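Local coordinates for protein magnesium-protoporphyrin O-methyltransferase (PDB 4QDJ) that transfers a methyl group from S-adenosylmethionine to Mg-protoporphyrin IX, giving the 13-monomethyl ester, a step of chlorophyll biosynthesis, at residues M117-D120 and L121-G125. Numbering follows the deposited sequence.
Sequences MTQD and LAQLG. With SAM (S-adenosylmethionine), chain B.
Asp120 and Leu121 bind N6 and N1 of the adenine of S-adenosylmethionine. They sit in the loop after strand 115-118, an edge strand of the class I Rossmann-like methyltransferase sheet. Leu121 N donates to SAM N1 at 2.9 Å, and SAM N6 donates to Asp120 OD1 at 3.0 Å. The Asp120 carboxylate swings forward over the start of the 3-10 segment 121-123, with CG anti to the backbone N (chi1 170°). There Asp120 OD1 also takes a weak, nearly straight bond from Ala122 N, at 3.2 Å, in the manner of an Asx turn. Asp120 OD2 lies 3.5 Å from Ala122 CB and forms a salt bridge with Lys9, which probably helps to fix the carboxylate's rotation. The turn itself closes with the hydrogen bond from Gln123 N to Asp120 O, 2.8 Å. Leu121 lays its CD2 branch over the face of the adenine, 3.6 Å from SAM N1, and its side chain also packs on Met148 and Leu152 of helix 142-155. Gln119 folds back at chi2 (60°). Gln119 OE1 then accepts a bent hydrogen bond from Asp120 N, in the carbonyl plane and on a lone pair, while Gln119 CD rests 3.6 Å from Gln123 CB. Farther from the ligand, Met117 CE meets Leu124 CD2 at 3.7 Å.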
loop_
_atom_site.group_PDB
_atom_site.type_symbol
_atom_site.label_atom_id
_atom_site.label_comp_id
_atom_site.label_asym_id
_atom_site.label_seq_id
_atom_site.Cartn_x
_atom_site.Cartn_y
_atom_site.Cartn_z
ATOM N N MET A 117 10.149 8.268 -1.120
ATOM C CA MET A 117 10.674 8.489 -2.459
ATOM C C MET A 117 9.538 8.522 -3.473
ATOM O O MET A 117 8.570 7.777 -3.347
ATOM C CB MET A 117 11.657 7.372 -2.819
ATOM C CG MET A 117 12.328 7.524 -4.170
ATOM S SD MET A 117 13.595 6.271 -4.434
ATOM C CE MET A 117 12.604 4.784 -4.507
ATOM N N THR A 118 9.650 9.387 -4.475
ATOM C CA THR A 118 8.708 9.371 -5.585
ATOM C C THR A 118 9.207 8.402 -6.644
ATOM O O THR A 118 10.243 8.636 -7.268
ATOM C CB THR A 118 8.537 10.757 -6.219
ATOM O OG1 THR A 118 8.099 11.690 -5.223
ATOM C CG2 THR A 118 7.512 10.701 -7.344
ATOM N N GLN A 119 8.470 7.311 -6.837
ATOM C CA GLN A 119 8.868 6.277 -7.783
ATOM C C GLN A 119 7.727 5.310 -8.078
ATOM O O GLN A 119 6.929 4.986 -7.197
ATOM C CB GLN A 119 10.079 5.505 -7.243
ATOM C CG GLN A 119 10.662 4.478 -8.203
ATOM C CD GLN A 119 11.134 5.092 -9.507
ATOM O OE1 GLN A 119 10.340 5.338 -10.417
ATOM N NE2 GLN A 119 12.434 5.341 -9.606
ATOM N N ASP A 120 7.648 4.875 -9.331
ATOM C CA ASP A 120 6.777 3.779 -9.736
ATOM C C ASP A 120 7.283 2.510 -9.058
ATOM O O ASP A 120 8.474 2.212 -9.105
ATOM C CB ASP A 120 6.820 3.649 -11.265
ATOM C CG ASP A 120 6.136 2.394 -11.786
ATOM O OD1 ASP A 120 5.263 1.829 -11.096
ATOM O OD2 ASP A 120 6.472 1.983 -12.918
ATOM N N LEU A 121 6.384 1.769 -8.416
ATOM C CA LEU A 121 6.788 0.587 -7.657
ATOM C C LEU A 121 7.479 -0.462 -8.528
ATOM O O LEU A 121 8.283 -1.254 -8.037
ATOM C CB LEU A 121 5.603 -0.018 -6.890
ATOM C CG LEU A 121 4.390 -0.572 -7.642
ATOM C CD1 LEU A 121 4.611 -2.013 -8.099
ATOM C CD2 LEU A 121 3.156 -0.475 -6.759
ATOM N N ALA A 122 7.175 -0.450 -9.823
ATOM C CA ALA A 122 7.791 -1.385 -10.760
ATOM C C ALA A 122 9.267 -1.069 -10.999
ATOM O O ALA A 122 9.986 -1.859 -11.610
ATOM C CB ALA A 122 7.030 -1.398 -12.077
ATOM N N GLN A 123 9.717 0.084 -10.513
ATOM C CA GLN A 123 11.103 0.501 -10.698
ATOM C C GLN A 123 11.926 0.382 -9.416
ATOM O O GLN A 123 13.114 0.707 -9.401
ATOM C CB GLN A 123 11.167 1.932 -11.238
ATOM C CG GLN A 123 10.493 2.107 -12.590
ATOM C CD GLN A 123 11.132 1.258 -13.673
ATOM O OE1 GLN A 123 12.356 1.153 -13.754
ATOM N NE2 GLN A 123 10.303 0.642 -14.507
ATOM N N LEU A 124 11.294 -0.086 -8.344
ATOM C CA LEU A 124 11.983 -0.250 -7.069
ATOM C C LEU A 124 13.049 -1.334 -7.144
ATOM O O LEU A 124 12.891 -2.330 -7.853
ATOM C CB LEU A 124 10.987 -0.589 -5.960
ATOM C CG LEU A 124 9.980 0.494 -5.569
ATOM C CD1 LEU A 124 8.987 -0.058 -4.562
ATOM C CD2 LEU A 124 10.692 1.714 -5.008
ATOM N N GLY A 125 14.134 -1.134 -6.405
ATOM C CA GLY A 125 15.198 -2.117 -6.323
ATOM C C GLY A 125 15.508 -2.469 -4.882
ATOM O O GLY A 125 14.780 -2.077 -3.971
HETATM N N SAM B . -1.138 2.335 0.285
HETATM C CA SAM B . -1.634 3.618 0.778
HETATM C C SAM B . -2.622 3.414 1.918
HETATM O O SAM B . -3.273 2.372 2.009
HETATM O OXT SAM B . -2.786 4.286 2.772
HETATM C CB SAM B . -2.250 4.469 -0.334
HETATM C CG SAM B . -3.426 3.866 -1.100
HETATM S SD SAM B . -4.108 5.025 -2.322
HETATM C CE SAM B . -5.755 4.330 -2.610
HETATM C "C5'" SAM B . -3.276 4.454 -3.819
HETATM C "C4'" SAM B . -1.876 5.034 -3.940
HETATM O "O4'" SAM B . -1.123 4.216 -4.810
HETATM C "C3'" SAM B . -1.859 6.441 -4.523
HETATM O "O3'" SAM B . -1.134 7.286 -3.661
HETATM C "C2'" SAM B . -1.117 6.298 -5.837
HETATM O "O2'" SAM B . -0.310 7.421 -6.118
HETATM C "C1'" SAM B . -0.297 5.042 -5.595
HETATM N N9 SAM B . 0.096 4.348 -6.827
HETATM C C8 SAM B . -0.696 4.037 -7.899
HETATM N N7 SAM B . 0.068 3.399 -8.815
HETATM C C5 SAM B . 1.329 3.300 -8.336
HETATM C C6 SAM B . 2.489 2.749 -8.857
HETATM N N6 SAM B . 2.481 2.178 -10.060
HETATM N N1 SAM B . 3.651 2.802 -8.119
HETATM C C2 SAM B . 3.659 3.394 -6.873
HETATM N N3 SAM B . 2.503 3.944 -6.362
HETATM C C4 SAM B . 1.358 3.892 -7.085
#